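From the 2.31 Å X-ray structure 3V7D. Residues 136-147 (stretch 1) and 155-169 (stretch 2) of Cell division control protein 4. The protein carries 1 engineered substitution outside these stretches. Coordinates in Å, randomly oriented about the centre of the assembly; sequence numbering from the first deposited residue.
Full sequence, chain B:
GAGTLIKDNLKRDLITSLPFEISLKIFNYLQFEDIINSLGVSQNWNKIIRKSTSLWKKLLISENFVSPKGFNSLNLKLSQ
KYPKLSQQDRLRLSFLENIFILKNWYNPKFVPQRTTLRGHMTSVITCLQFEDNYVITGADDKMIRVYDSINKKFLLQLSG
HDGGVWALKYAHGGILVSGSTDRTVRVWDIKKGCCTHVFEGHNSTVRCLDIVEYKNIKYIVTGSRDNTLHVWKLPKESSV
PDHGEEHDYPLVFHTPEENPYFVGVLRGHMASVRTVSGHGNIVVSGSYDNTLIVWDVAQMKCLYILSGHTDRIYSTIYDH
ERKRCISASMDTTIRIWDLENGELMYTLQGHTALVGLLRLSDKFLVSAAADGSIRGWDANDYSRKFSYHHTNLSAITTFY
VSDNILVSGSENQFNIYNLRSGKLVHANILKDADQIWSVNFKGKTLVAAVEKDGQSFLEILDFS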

# COMPACT_ATOMS: atom_id res chain seq x y z
N ILE B 136 -18.32 10.85 3.14
CA ILE B 136 -19.15 11.77 2.38
C ILE B 136 -19.86 11.03 1.25
O ILE B 136 -19.23 10.32 0.47
CB ILE B 136 -18.30 12.92 1.79
CG1 ILE B 136 -17.44 13.55 2.89
CG2 ILE B 136 -19.19 13.96 1.14
CD1 ILE B 136 -16.35 14.45 2.37
N THR B 137 -21.18 11.19 1.19
CA THR B 137 -21.99 10.47 0.20
C THR B 137 -22.89 11.41 -0.59
O THR B 137 -23.36 12.43 -0.08
CB THR B 137 -22.89 9.41 0.87
OG1 THR B 137 -23.62 10.02 1.94
CG2 THR B 137 -22.05 8.26 1.42
N GLY B 138 -23.13 11.04 -1.84
CA GLY B 138 -24.07 11.77 -2.69
C GLY B 138 -25.13 10.83 -3.24
O GLY B 138 -24.88 9.63 -3.40
N ALA B 139 -26.31 11.36 -3.51
CA ALA B 139 -27.37 10.56 -4.11
C ALA B 139 -28.24 11.37 -5.07
O ALA B 139 -28.01 12.56 -5.29
CB ALA B 139 -28.23 9.92 -3.03
N ASP B 140 -29.24 10.71 -5.64
CA ASP B 140 -30.13 11.36 -6.59
C ASP B 140 -31.19 12.18 -5.87
O ASP B 140 -32.08 12.75 -6.50
CB ASP B 140 -30.78 10.34 -7.52
CG ASP B 140 -30.97 10.88 -8.92
OD1 ASP B 140 -30.00 11.45 -9.48
OD2 ASP B 140 -32.09 10.76 -9.46
N ASP B 141 -31.08 12.26 -4.54
CA ASP B 141 -31.97 13.09 -3.74
C ASP B 141 -31.43 14.52 -3.65
O ASP B 141 -31.88 15.30 -2.82
CB ASP B 141 -32.17 12.49 -2.34
CG ASP B 141 -30.90 12.53 -1.49
OD1 ASP B 141 -29.79 12.67 -2.05
OD2 ASP B 141 -31.01 12.42 -0.25
N LYS B 142 -30.45 14.83 -4.49
CA LYS B 142 -29.85 16.16 -4.59
C LYS B 142 -29.02 16.55 -3.36
O LYS B 142 -28.55 17.69 -3.27
CB LYS B 142 -30.91 17.23 -4.88
CG LYS B 142 -31.82 16.93 -6.06
CD LYS B 142 -32.93 17.98 -6.20
CE LYS B 142 -33.89 17.62 -7.32
NZ LYS B 142 -34.98 18.63 -7.48
N MET B 143 -28.83 15.61 -2.44
CA MET B 143 -28.15 15.90 -1.18
C MET B 143 -26.74 15.31 -1.08
O MET B 143 -26.42 14.29 -1.69
CB MET B 143 -28.98 15.39 0.00
CG MET B 143 -30.37 15.99 0.08
SD MET B 143 -30.31 17.79 0.07
CE MET B 143 -32.02 18.19 0.42
N ILE B 144 -25.91 15.97 -0.28
CA ILE B 144 -24.60 15.45 0.09
C ILE B 144 -24.58 15.29 1.60
O ILE B 144 -24.87 16.24 2.34
CB ILE B 144 -23.47 16.41 -0.32
CG1 ILE B 144 -23.44 16.58 -1.84
CG2 ILE B 144 -22.14 15.90 0.19
CD1 ILE B 144 -22.35 17.52 -2.32
N ARG B 145 -24.26 14.09 2.08
CA ARG B 145 -24.23 13.86 3.52
C ARG B 145 -22.81 13.61 4.00
O ARG B 145 -22.03 12.91 3.36
CB ARG B 145 -25.16 12.70 3.91
CG ARG B 145 -26.64 13.00 3.67
CD ARG B 145 -27.54 11.82 4.01
NE ARG B 145 -27.67 11.60 5.45
CZ ARG B 145 -28.54 12.24 6.23
NH1 ARG B 145 -29.36 13.14 5.71
NH2 ARG B 145 -28.60 11.97 7.53
N VAL B 146 -22.49 14.21 5.15
CA VAL B 146 -21.16 14.12 5.72
C VAL B 146 -21.22 13.42 7.07
O VAL B 146 -22.04 13.76 7.93
CB VAL B 146 -20.54 15.52 5.91
CG1 VAL B 146 -19.12 15.41 6.43
CG2 VAL B 146 -20.57 16.30 4.60
N TYR B 147 -20.33 12.44 7.26
CA TYR B 147 -20.29 11.67 8.49
C TYR B 147 -18.91 11.72 9.13
O TYR B 147 -17.89 11.86 8.45
CB TYR B 147 -20.65 10.21 8.22
CG TYR B 147 -22.00 9.96 7.56
CD1 TYR B 147 -22.18 10.17 6.19
CD2 TYR B 147 -23.07 9.48 8.30
CE1 TYR B 147 -23.40 9.92 5.59
CE2 TYR B 147 -24.30 9.23 7.70
CZ TYR B 147 -24.45 9.45 6.35
OH TYR B 147 -25.67 9.21 5.75
N LEU B 155 -22.96 14.06 10.62
CA LEU B 155 -22.53 15.42 10.96
C LEU B 155 -23.48 16.48 10.43
O LEU B 155 -24.09 17.24 11.19
CB LEU B 155 -21.12 15.70 10.44
CG LEU B 155 -19.97 15.25 11.33
CD1 LEU B 155 -18.63 15.65 10.72
CD2 LEU B 155 -20.12 15.86 12.72
N LEU B 156 -23.60 16.55 9.10
CA LEU B 156 -24.49 17.51 8.47
C LEU B 156 -24.82 17.11 7.04
O LEU B 156 -24.12 16.31 6.42
CB LEU B 156 -23.91 18.93 8.52
CG LEU B 156 -22.47 19.20 8.07
CD1 LEU B 156 -22.30 19.10 6.55
CD2 LEU B 156 -22.02 20.56 8.57
N GLN B 157 -25.90 17.69 6.52
CA GLN B 157 -26.29 17.49 5.13
C GLN B 157 -26.02 18.75 4.33
O GLN B 157 -26.41 19.85 4.74
CB GLN B 157 -27.77 17.10 5.05
CG GLN B 157 -28.31 16.96 3.64
CD GLN B 157 -29.57 16.12 3.59
OE1 GLN B 157 -29.51 14.90 3.43
NE2 GLN B 157 -30.71 16.77 3.74
N LEU B 158 -25.34 18.60 3.20
CA LEU B 158 -25.07 19.73 2.32
C LEU B 158 -26.09 19.77 1.18
O LEU B 158 -26.10 18.90 0.32
CB LEU B 158 -23.65 19.64 1.76
CG LEU B 158 -22.53 19.83 2.79
CD1 LEU B 158 -21.18 19.49 2.19
CD2 LEU B 158 -22.54 21.25 3.32
N SER B 159 -26.95 20.79 1.21
CA SER B 159 -27.97 20.96 0.18
C SER B 159 -27.67 22.19 -0.68
O SER B 159 -27.00 23.12 -0.22
CB SER B 159 -29.35 21.13 0.81
OG SER B 159 -29.41 22.32 1.56
N GLY B 160 -28.16 22.19 -1.91
CA GLY B 160 -27.93 23.30 -2.82
C GLY B 160 -28.06 22.89 -4.27
O GLY B 160 -28.52 23.67 -5.10
N HIS B 161 -27.64 21.67 -4.59
CA HIS B 161 -27.80 21.14 -5.93
C HIS B 161 -29.28 21.05 -6.30
O HIS B 161 -30.11 20.66 -5.49
CB HIS B 161 -27.15 19.76 -6.06
CG HIS B 161 -25.70 19.81 -6.43
ND1 HIS B 161 -25.24 20.41 -7.58
CD2 HIS B 161 -24.60 19.32 -5.80
CE1 HIS B 161 -23.93 20.29 -7.65
NE2 HIS B 161 -23.51 19.63 -6.58
N ASP B 162 -29.60 21.43 -7.54
CA ASP B 162 -30.97 21.36 -8.04
C ASP B 162 -31.21 20.04 -8.77
O ASP B 162 -32.31 19.77 -9.24
CB ASP B 162 -31.26 22.54 -8.96
CG ASP B 162 -31.15 23.87 -8.23
OD1 ASP B 162 -31.72 24.00 -7.13
OD2 ASP B 162 -30.49 24.79 -8.77
N GLY B 163 -30.16 19.23 -8.88
CA GLY B 163 -30.25 17.91 -9.48
C GLY B 163 -29.49 16.89 -8.65
O GLY B 163 -28.83 17.24 -7.67
N GLY B 164 -29.59 15.62 -9.04
CA GLY B 164 -28.91 14.56 -8.32
C GLY B 164 -27.40 14.71 -8.35
O GLY B 164 -26.84 15.24 -9.31
N VAL B 165 -26.74 14.27 -7.28
CA VAL B 165 -25.29 14.34 -7.18
C VAL B 165 -24.69 13.03 -7.68
O VAL B 165 -25.02 11.96 -7.18
CB VAL B 165 -24.85 14.55 -5.72
CG1 VAL B 165 -23.34 14.68 -5.63
CG2 VAL B 165 -25.55 15.78 -5.13
N TRP B 166 -23.81 13.12 -8.67
CA TRP B 166 -23.26 11.91 -9.27
C TRP B 166 -21.73 11.83 -9.25
O TRP B 166 -21.15 10.85 -9.70
CB TRP B 166 -23.79 11.74 -10.70
CG TRP B 166 -25.20 11.25 -10.72
CD1 TRP B 166 -26.33 12.00 -10.61
CD2 TRP B 166 -25.63 9.89 -10.82
NE1 TRP B 166 -27.44 11.20 -10.66
CE2 TRP B 166 -27.04 9.89 -10.79
CE3 TRP B 166 -24.97 8.67 -10.95
CZ2 TRP B 166 -27.80 8.72 -10.88
CZ3 TRP B 166 -25.71 7.51 -11.04
CH2 TRP B 166 -27.12 7.54 -11.00
N ALA B 167 -21.09 12.86 -8.71
CA ALA B 167 -19.64 12.86 -8.58
C ALA B 167 -19.19 13.67 -7.38
O ALA B 167 -19.69 14.77 -7.13
CB ALA B 167 -18.99 13.37 -9.86
N LEU B 168 -18.25 13.12 -6.62
CA LEU B 168 -17.73 13.75 -5.41
C LEU B 168 -16.22 13.59 -5.34
O LEU B 168 -15.69 12.53 -5.65
CB LEU B 168 -18.33 13.11 -4.16
CG LEU B 168 -19.68 13.56 -3.64
CD1 LEU B 168 -19.99 12.78 -2.37
CD2 LEU B 168 -19.69 15.05 -3.38
N LYS B 169 -15.53 14.64 -4.90
CA LYS B 169 -14.09 14.54 -4.67
C LYS B 169 -13.67 15.41 -3.50
O LYS B 169 -13.85 16.62 -3.51
CB LYS B 169 -13.31 14.93 -5.92
CG LYS B 169 -11.84 14.53 -5.89
CD LYS B 169 -11.67 13.04 -6.12
CE LYS B 169 -10.20 12.65 -6.17
NZ LYS B 169 -10.00 11.26 -6.68
O HOH W 1 -31.03 12.76 2.37
O HOH W 2 -29.72 20.08 -2.76
O HOH W 3 -26.49 19.52 -2.79

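The two stretches form an antiparallel β-sheet contact, sealed on one face by aliphatic side chains and extended beyond the paired strands by a turn that is held through backbone, side-chain and water-mediated hydrogen bonds.

Strands 144-147 and 155-158 run antiparallel, their directions 165° apart. Ile144 and Leu158 form a hydrogen-bonded pair, with Ile144 N to Leu158 O at 3.0 Å and Leu158 N to Ile144 O at a short 2.6 Å. Two residues along, Val146 N donates to Leu156 O at 2.9 Å, whereas the return bond from Leu156 N to Val146 O is weak at 3.4 Å. Val146 O also accepts from Leu155 N at 2.9 Å, so this carbonyl serves two successive amides at the end of the ladder.

Between these pairs, Arg145 and Gln157 face each other without backbone hydrogen bonds between them, and their side chains lie on the same face of the sheet. Here the polar ends meet: Arg145 NH1 donates to Gln157 OE1 at 2.9 Å, with the oxygen at the edge of the guanidinium, near its plane, where the N-H groups point. Within its own stretch, Arg145 NE donates to Tyr147 OH at 3.1 Å, which further fixes the guanidinium. Gln157 OE1 additionally receives a hydrogen bond from water 1 at 2.8 Å; the same water donates to Asp141 OD2 at 2.6 Å and so links the strand to the turn.

The other face, carrying Ile144, Val146, Leu156 and Leu158, is apolar. Ile144 CB lies 3.8 Å from Leu158 CB, and Val146 CG2 packs 3.8 Å from Leu156 CD1 and 4.0 Å from Leu158 CD1. Ile144 also reaches the second strand of stretch 2, its CD1 standing 3.8 Å from Leu168 CD2 and its CG1 4.0 Å from Val165 CG2. Leu168 CD1 in turn meets Ile136 CG2 at 3.8 Å. Leu168 CD1 also lies 3.6 Å from Gly138 N. It is Val165 that needs the glycine, since an ideal CB on Gly138 would come within 2.8 Å of Val165 CG1.

At the type I turn from Ala139 to Lys142, Val165 N donates to Ala139 O at 2.9 Å. Beside it, Trp166 NE1 donates to Asp140 OD1 at 2.8 Å, the carboxylate oxygen sitting at the edge of the indole. Asp140 OD1 lies 3.5 Å from Gly164 CA, and a CB on Gly164 would collide with it. Lys142 stretches its aliphatic chain along the 161-164 backbone, its CG 3.4 Å from Gly163 O.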